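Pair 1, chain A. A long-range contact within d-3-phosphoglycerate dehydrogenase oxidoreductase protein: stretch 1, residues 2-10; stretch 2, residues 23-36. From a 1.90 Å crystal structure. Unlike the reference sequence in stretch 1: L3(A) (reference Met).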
# COMPACT_ATOMS: atom_id res chain seq x y z
N SER A 2 37.28 -4.53 24.74
CA SER A 2 36.72 -5.51 23.78
C SER A 2 35.68 -6.42 24.47
O SER A 2 36.04 -7.32 25.22
CB SER A 2 37.84 -6.33 23.16
OG SER A 2 37.34 -7.30 22.27
N LEU A 3 34.41 -6.16 24.18
CA LEU A 3 33.28 -6.86 24.79
C LEU A 3 32.75 -7.97 23.90
O LEU A 3 32.90 -7.94 22.67
CB LEU A 3 32.14 -5.87 25.11
CG LEU A 3 32.39 -4.66 26.03
CD1 LEU A 3 31.17 -3.77 26.11
CD2 LEU A 3 32.80 -5.08 27.43
N LYS A 4 32.15 -8.96 24.55
CA LYS A 4 31.33 -9.96 23.89
C LYS A 4 29.93 -9.34 23.82
O LYS A 4 29.31 -9.03 24.86
CB LYS A 4 31.34 -11.23 24.74
CG LYS A 4 31.39 -12.53 23.97
CD LYS A 4 30.03 -13.20 23.90
CE LYS A 4 30.10 -14.54 23.18
NZ LYS A 4 28.75 -15.00 22.78
N ILE A 5 29.45 -9.10 22.59
CA ILE A 5 28.17 -8.41 22.35
C ILE A 5 27.20 -9.34 21.63
O ILE A 5 27.59 -10.08 20.72
CB ILE A 5 28.38 -7.11 21.53
CG1 ILE A 5 29.24 -6.13 22.32
CG2 ILE A 5 27.04 -6.47 21.09
CD1 ILE A 5 29.68 -4.91 21.56
N ALA A 6 25.94 -9.35 22.08
CA ALA A 6 24.90 -10.06 21.37
C ALA A 6 23.75 -9.12 21.00
O ALA A 6 23.36 -8.25 21.78
CB ALA A 6 24.38 -11.21 22.19
N VAL A 7 23.25 -9.31 19.78
CA VAL A 7 22.06 -8.63 19.29
C VAL A 7 20.99 -9.71 19.12
O VAL A 7 21.20 -10.70 18.42
CB VAL A 7 22.28 -7.97 17.90
CG1 VAL A 7 21.03 -7.18 17.50
CG2 VAL A 7 23.53 -7.07 17.87
N LEU A 8 19.84 -9.49 19.75
CA LEU A 8 18.76 -10.47 19.75
C LEU A 8 17.70 -10.18 18.68
O LEU A 8 17.54 -9.03 18.26
CB LEU A 8 18.10 -10.45 21.12
CG LEU A 8 18.94 -10.90 22.32
CD1 LEU A 8 18.06 -10.96 23.55
CD2 LEU A 8 19.56 -12.29 22.05
N ASP A 9 16.99 -11.23 18.25
CA ASP A 9 15.70 -11.12 17.51
C ASP A 9 15.75 -10.43 16.15
O ASP A 9 14.84 -9.69 15.80
CB ASP A 9 14.63 -10.45 18.37
CG ASP A 9 14.56 -10.99 19.77
OD1 ASP A 9 14.44 -12.22 19.93
OD2 ASP A 9 14.60 -10.18 20.72
N ASP A 10 16.82 -10.66 15.39
CA ASP A 10 16.98 -10.01 14.07
C ASP A 10 16.61 -10.99 12.96
O ASP A 10 17.49 -11.63 12.36
CB ASP A 10 18.42 -9.50 13.93
CG ASP A 10 18.70 -8.86 12.57
OD1 ASP A 10 17.76 -8.44 11.85
OD2 ASP A 10 19.90 -8.79 12.21
N LEU A 23 30.84 0.16 13.56
CA LEU A 23 31.07 0.79 14.86
C LEU A 23 31.54 -0.20 15.93
O LEU A 23 32.24 0.19 16.86
CB LEU A 23 29.82 1.52 15.37
CG LEU A 23 29.34 2.77 14.63
CD1 LEU A 23 27.97 3.21 15.16
CD2 LEU A 23 30.35 3.90 14.73
N LEU A 24 31.15 -1.47 15.81
CA LEU A 24 31.51 -2.48 16.80
C LEU A 24 32.74 -3.32 16.42
O LEU A 24 32.87 -4.48 16.86
CB LEU A 24 30.30 -3.42 17.03
CG LEU A 24 28.99 -2.80 17.54
CD1 LEU A 24 27.88 -3.86 17.58
CD2 LEU A 24 29.15 -2.13 18.89
N GLN A 25 33.65 -2.72 15.65
CA GLN A 25 34.80 -3.43 15.05
C GLN A 25 35.81 -3.94 16.06
O GLN A 25 36.47 -4.94 15.82
CB GLN A 25 35.53 -2.55 14.02
CG GLN A 25 36.02 -1.21 14.57
CD GLN A 25 36.77 -0.38 13.54
OE1 GLN A 25 37.57 0.49 13.89
NE2 GLN A 25 36.51 -0.64 12.26
N ASP A 26 35.89 -3.26 17.20
CA ASP A 26 36.75 -3.65 18.31
C ASP A 26 36.13 -4.73 19.21
O ASP A 26 36.71 -5.07 20.23
CB ASP A 26 37.13 -2.42 19.14
CG ASP A 26 38.24 -2.70 20.15
OD1 ASP A 26 39.18 -3.45 19.83
OD2 ASP A 26 38.14 -2.19 21.28
N HIS A 27 34.97 -5.27 18.83
CA HIS A 27 34.22 -6.20 19.70
C HIS A 27 33.82 -7.43 18.97
O HIS A 27 33.82 -7.45 17.74
CB HIS A 27 32.97 -5.51 20.27
CG HIS A 27 33.27 -4.20 20.93
ND1 HIS A 27 33.75 -4.12 22.23
CD2 HIS A 27 33.25 -2.94 20.46
CE1 HIS A 27 33.97 -2.85 22.53
NE2 HIS A 27 33.67 -2.12 21.47
N GLU A 28 33.48 -8.47 19.73
CA GLU A 28 32.97 -9.71 19.18
C GLU A 28 31.44 -9.69 19.26
O GLU A 28 30.86 -9.60 20.35
CB GLU A 28 33.55 -10.87 19.98
CG GLU A 28 33.13 -12.26 19.54
CD GLU A 28 33.63 -13.35 20.51
OE1 GLU A 28 32.89 -14.34 20.71
OE2 GLU A 28 34.74 -13.21 21.07
N VAL A 29 30.78 -9.73 18.10
CA VAL A 29 29.32 -9.56 18.00
C VAL A 29 28.66 -10.80 17.42
O VAL A 29 29.07 -11.30 16.37
CB VAL A 29 28.93 -8.35 17.11
CG1 VAL A 29 27.41 -8.07 17.21
CG2 VAL A 29 29.69 -7.13 17.51
N LYS A 30 27.66 -11.31 18.13
CA LYS A 30 26.82 -12.38 17.62
C LYS A 30 25.41 -11.82 17.42
O LYS A 30 24.83 -11.24 18.33
CB LYS A 30 26.81 -13.57 18.59
CG LYS A 30 26.01 -14.79 18.10
CD LYS A 30 26.54 -15.30 16.76
CE LYS A 30 25.46 -15.97 15.93
NZ LYS A 30 25.23 -17.38 16.32
N VAL A 31 24.86 -12.00 16.23
CA VAL A 31 23.49 -11.58 15.96
C VAL A 31 22.65 -12.85 15.86
O VAL A 31 22.98 -13.75 15.09
CB VAL A 31 23.37 -10.78 14.65
CG1 VAL A 31 21.93 -10.31 14.45
CG2 VAL A 31 24.34 -9.57 14.63
N PHE A 32 21.58 -12.91 16.64
CA PHE A 32 20.67 -14.05 16.54
C PHE A 32 19.51 -13.68 15.62
O PHE A 32 19.09 -12.52 15.60
CB PHE A 32 20.17 -14.46 17.93
CG PHE A 32 21.27 -14.99 18.81
CD1 PHE A 32 21.93 -14.15 19.71
CD2 PHE A 32 21.67 -16.32 18.71
CE1 PHE A 32 22.96 -14.62 20.51
CE2 PHE A 32 22.71 -16.81 19.50
CZ PHE A 32 23.36 -15.97 20.40
N ASN A 33 19.03 -14.67 14.87
CA ASN A 33 18.00 -14.46 13.86
C ASN A 33 16.63 -15.06 14.21
O ASN A 33 15.72 -15.09 13.39
CB ASN A 33 18.47 -14.96 12.48
CG ASN A 33 19.80 -14.38 12.07
OD1 ASN A 33 20.69 -15.10 11.62
ND2 ASN A 33 19.96 -13.07 12.22
N ASN A 34 16.52 -15.57 15.43
CA ASN A 34 15.23 -16.02 15.93
C ASN A 34 15.08 -15.69 17.39
O ASN A 34 16.03 -15.23 18.03
CB ASN A 34 14.98 -17.51 15.64
CG ASN A 34 16.09 -18.40 16.15
OD1 ASN A 34 16.63 -18.20 17.24
ND2 ASN A 34 16.43 -19.42 15.37
N THR A 35 13.88 -15.91 17.92
CA THR A 35 13.55 -15.52 19.27
C THR A 35 13.44 -16.77 20.12
O THR A 35 12.91 -17.78 19.68
CB THR A 35 12.21 -14.73 19.31
OG1 THR A 35 12.33 -13.58 18.48
CG2 THR A 35 11.87 -14.26 20.72
N VAL A 36 13.97 -16.67 21.33
CA VAL A 36 13.90 -17.74 22.31
C VAL A 36 13.20 -17.16 23.53
O VAL A 36 13.59 -16.10 24.06
CB VAL A 36 15.32 -18.30 22.61
CG1 VAL A 36 15.40 -18.87 23.99
CG2 VAL A 36 15.71 -19.33 21.58
O HOH W 1 39.77 -3.20 23.20
O HOH W 2 15.33 -13.83 22.07
O HOH W 3 17.27 -13.58 19.83

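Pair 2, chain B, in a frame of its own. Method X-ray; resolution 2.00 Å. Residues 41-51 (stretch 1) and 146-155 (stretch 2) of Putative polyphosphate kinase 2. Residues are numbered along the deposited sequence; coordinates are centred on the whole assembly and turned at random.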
# COMPACT_ATOMS: atom_id res chain seq x y z
N ARG B 41 11.15 17.20 -1.67
CA ARG B 41 12.10 16.89 -2.70
C ARG B 41 12.90 15.63 -2.41
O ARG B 41 13.41 15.02 -3.33
CB ARG B 41 12.96 18.17 -2.97
CG ARG B 41 14.11 18.00 -3.86
CD ARG B 41 14.71 19.37 -4.09
NE ARG B 41 15.30 19.95 -2.88
CZ ARG B 41 16.60 20.03 -2.65
NH1 ARG B 41 17.48 19.54 -3.55
NH2 ARG B 41 17.06 20.61 -1.55
N PHE B 42 12.95 15.20 -1.14
CA PHE B 42 13.72 14.07 -0.80
C PHE B 42 13.29 13.55 0.58
O PHE B 42 12.74 14.30 1.39
CB PHE B 42 15.25 14.37 -0.83
CG PHE B 42 15.69 15.43 0.15
CD1 PHE B 42 16.03 15.09 1.45
CD2 PHE B 42 15.77 16.78 -0.23
CE1 PHE B 42 16.45 16.08 2.41
CE2 PHE B 42 16.16 17.76 0.73
CZ PHE B 42 16.48 17.39 2.07
N PRO B 43 13.50 12.28 0.80
CA PRO B 43 13.24 11.64 2.07
C PRO B 43 14.40 11.74 3.01
O PRO B 43 15.55 11.86 2.57
CB PRO B 43 13.08 10.18 1.67
CG PRO B 43 13.97 9.98 0.58
CD PRO B 43 13.90 11.29 -0.21
N VAL B 44 14.11 11.62 4.30
CA VAL B 44 15.13 11.46 5.29
C VAL B 44 15.00 10.10 5.98
O VAL B 44 13.95 9.75 6.40
CB VAL B 44 15.09 12.58 6.34
CG1 VAL B 44 16.18 12.35 7.44
CG2 VAL B 44 15.31 13.86 5.66
N ILE B 45 16.09 9.33 5.98
CA ILE B 45 16.09 8.04 6.63
C ILE B 45 17.17 8.01 7.69
O ILE B 45 18.33 8.35 7.42
CB ILE B 45 16.34 6.87 5.61
CG1 ILE B 45 15.30 6.97 4.50
CG2 ILE B 45 16.42 5.44 6.40
CD1 ILE B 45 15.63 6.10 3.22
N ILE B 46 16.79 7.57 8.87
CA ILE B 46 17.68 7.49 10.02
C ILE B 46 17.69 6.05 10.55
O ILE B 46 16.68 5.54 10.93
CB ILE B 46 17.23 8.46 11.17
CG1 ILE B 46 17.09 9.93 10.67
CG2 ILE B 46 18.14 8.30 12.38
CD1 ILE B 46 16.33 10.89 11.70
N LEU B 47 18.86 5.42 10.49
CA LEU B 47 19.09 4.08 11.07
C LEU B 47 19.69 4.19 12.47
O LEU B 47 20.57 5.00 12.72
CB LEU B 47 19.97 3.24 10.18
CG LEU B 47 19.68 3.19 8.66
CD1 LEU B 47 20.67 2.19 7.97
CD2 LEU B 47 18.22 2.96 8.33
N ILE B 48 19.17 3.34 13.35
CA ILE B 48 19.47 3.35 14.78
C ILE B 48 19.97 1.96 15.11
O ILE B 48 19.24 1.01 14.88
CB ILE B 48 18.19 3.74 15.66
CG1 ILE B 48 17.67 5.11 15.24
CG2 ILE B 48 18.49 3.62 17.15
CD1 ILE B 48 18.63 6.30 15.49
N ASN B 49 21.21 1.89 15.57
CA ASN B 49 21.93 0.67 15.81
C ASN B 49 22.93 0.83 16.96
O ASN B 49 23.13 1.94 17.44
CB ASN B 49 22.71 0.33 14.55
CG ASN B 49 21.80 -0.15 13.37
OD1 ASN B 49 21.57 0.62 12.42
ND2 ASN B 49 21.32 -1.41 13.43
N GLY B 50 23.51 -0.29 17.42
CA GLY B 50 24.50 -0.27 18.45
C GLY B 50 24.28 -1.16 19.65
O GLY B 50 23.57 -2.15 19.59
N ILE B 51 24.91 -0.79 20.74
CA ILE B 51 24.97 -1.64 21.94
C ILE B 51 23.68 -1.45 22.73
O ILE B 51 23.16 -0.33 22.81
CB ILE B 51 26.23 -1.33 22.81
CG1 ILE B 51 27.49 -1.45 21.97
CG2 ILE B 51 26.32 -2.25 24.03
CD1 ILE B 51 27.66 -2.86 21.31
N GLY B 146 18.16 10.36 -4.09
CA GLY B 146 18.03 11.63 -3.43
C GLY B 146 17.92 11.54 -1.93
O GLY B 146 17.87 12.58 -1.27
N ALA B 147 17.86 10.33 -1.38
CA ALA B 147 17.69 10.20 0.06
C ALA B 147 18.84 10.84 0.82
O ALA B 147 20.02 10.72 0.44
CB ALA B 147 17.56 8.68 0.52
N LEU B 148 18.46 11.44 1.96
CA LEU B 148 19.37 11.81 3.02
C LEU B 148 19.35 10.75 4.12
O LEU B 148 18.39 10.60 4.86
CB LEU B 148 19.00 13.19 3.58
CG LEU B 148 19.88 13.76 4.69
CD1 LEU B 148 21.30 14.07 4.19
CD2 LEU B 148 19.19 15.01 5.34
N LEU B 149 20.48 10.04 4.23
CA LEU B 149 20.59 8.83 5.00
C LEU B 149 21.59 9.02 6.12
O LEU B 149 22.80 9.25 5.90
CB LEU B 149 21.06 7.68 4.11
CG LEU B 149 21.35 6.37 4.86
CD1 LEU B 149 20.10 5.83 5.57
CD2 LEU B 149 21.86 5.32 3.92
N PHE B 150 21.09 8.98 7.33
CA PHE B 150 21.93 9.02 8.53
C PHE B 150 22.02 7.61 9.13
O PHE B 150 21.00 6.92 9.22
CB PHE B 150 21.26 9.92 9.57
CG PHE B 150 21.20 11.37 9.19
CD1 PHE B 150 22.25 12.25 9.52
CD2 PHE B 150 20.06 11.89 8.57
CE1 PHE B 150 22.16 13.59 9.21
CE2 PHE B 150 19.99 13.22 8.24
CZ PHE B 150 21.04 14.07 8.55
N LYS B 151 23.20 7.19 9.59
CA LYS B 151 23.33 5.95 10.36
C LYS B 151 24.05 6.21 11.72
O LYS B 151 25.19 6.65 11.77
CB LYS B 151 24.07 4.88 9.57
CG LYS B 151 23.58 4.72 8.14
CD LYS B 151 24.26 3.59 7.49
CE LYS B 151 25.33 4.07 6.52
NZ LYS B 151 25.93 2.90 6.09
N PHE B 152 23.39 5.87 12.82
CA PHE B 152 23.93 6.13 14.12
C PHE B 152 24.16 4.83 14.81
O PHE B 152 23.26 3.98 14.92
CB PHE B 152 23.03 7.04 14.97
CG PHE B 152 22.88 8.42 14.45
CD1 PHE B 152 23.86 9.38 14.65
CD2 PHE B 152 21.72 8.78 13.77
CE1 PHE B 152 23.68 10.67 14.15
CE2 PHE B 152 21.53 10.08 13.31
CZ PHE B 152 22.49 11.00 13.47
N TRP B 153 25.39 4.69 15.29
CA TRP B 153 25.79 3.60 16.15
C TRP B 153 26.03 4.13 17.56
O TRP B 153 27.00 4.83 17.82
CB TRP B 153 27.07 2.94 15.59
CG TRP B 153 27.62 1.84 16.49
CD1 TRP B 153 28.29 1.99 17.65
CD2 TRP B 153 27.55 0.44 16.26
NE1 TRP B 153 28.60 0.78 18.20
CE2 TRP B 153 28.16 -0.20 17.35
CE3 TRP B 153 27.00 -0.35 15.25
CZ2 TRP B 153 28.30 -1.56 17.41
CZ3 TRP B 153 27.12 -1.72 15.34
CH2 TRP B 153 27.76 -2.30 16.39
N PHE B 154 25.13 3.77 18.46
CA PHE B 154 25.18 4.10 19.86
C PHE B 154 26.10 3.12 20.58
O PHE B 154 25.85 1.90 20.56
CB PHE B 154 23.76 4.04 20.46
CG PHE B 154 22.86 5.14 19.97
CD1 PHE B 154 22.62 6.27 20.74
CD2 PHE B 154 22.32 5.09 18.68
CE1 PHE B 154 21.85 7.31 20.25
CE2 PHE B 154 21.49 6.13 18.22
CZ PHE B 154 21.27 7.22 18.99
N HIS B 155 27.17 3.64 21.18
CA HIS B 155 28.22 2.80 21.70
C HIS B 155 28.34 2.82 23.22
O HIS B 155 28.19 3.86 23.84
CB HIS B 155 29.57 3.25 21.16
CG HIS B 155 30.63 2.23 21.36
ND1 HIS B 155 30.51 0.94 20.89
CD2 HIS B 155 31.80 2.29 22.03
CE1 HIS B 155 31.59 0.26 21.23
NE2 HIS B 155 32.38 1.05 21.93

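Both pairs are two neighbouring parallel strands, and 14 central residues superpose to 0.5 Å over N, CA and C. The strands cross at -21° in pair 1 and -27° in pair 2. One rule sets the register: alternate residues of stretch 1 bond through N and O to the two residues flanking their bridge partner in stretch 2, N to the O of the one before, O to the N of the one after. In pair 1, I5(A) N bonds E28(A) O at 2.7 Å and K30(A) N bonds I5(A) O at 2.9 Å; at the matched positions of pair 2, I45(B) N bonds L148(B) O at 2.9 Å and F150(B) N bonds I45(B) O at 2.8 Å. V7(A) and L47(B) repeat the pattern two residues on.

The packing most alike is that of I5(A), V7(A) and V29(A), on one face; V31(A), on the same face, is the exception, matched by K151(B). I5(A) and I45(B) share rotamers (m, t), and their side-chain centres fall 0.6 Å apart. Each meets an aliphatic partner: I5(A) CG2 lies 4.2 Å from V29(A) CG1, and I45(B) CG2 lies 3.8 Å from L149(B) CD1. Pair 1 places V7(A) CG2 4.1 Å from V29(A) CG1, while pair 2 places L47(B) CG 4.1 Å from L149(B) CD1, so a larger pair of side chains fits the same backbone spacing.

The other face differs more. K4(A), E28(A) and K30(A) are matched by V44(B), L148(B) and F150(B). The first set includes two exposed residues; in the second, V44(B) CG1 approaches the edge of the F150(B) ring, 4.0 Å from CE2. Both pairs have a phenylalanine at F32(A) and F152(B), with its edge turned to a small or branched neighbour: A6(A) CB is 4.1 Å from F32(A) CE1, and I46(B) CG2 is 3.9 Å from F152(B) CD2.

The far end differs most, and the start is solved differently too. At the start, H27(A) accepts a bond from the backbone, L3(A) N to H27(A) ND1 at 2.9 Å, whereas pair 2 packs P43(B) CG against A147(B) CB at 3.8 Å. At the far end, pair 1 turns polar: T35(A) OG1 donates to D9(A) OD1 at 2.9 Å, and a water links D9(A) N, 2.8 Å from it, to N34(A) O, 2.7 Å from it. The next backbone donor shifts by one residue: D10(A) N bonds F32(A) O at 2.9 Å, whereas in pair 2 N49(B) N, at the position matching D9(A), bonds F152(B) O at 3.0 Å. F154(B) N then bonds N49(B) O at 2.9 Å. There G50(B) lays its CA over one face of W153(B), 3.9 Å from the centroid of the six-membered ring. Its backbone angles alone call for glycine, and an ideal CB would sit 2.1 Å from F154(B) O.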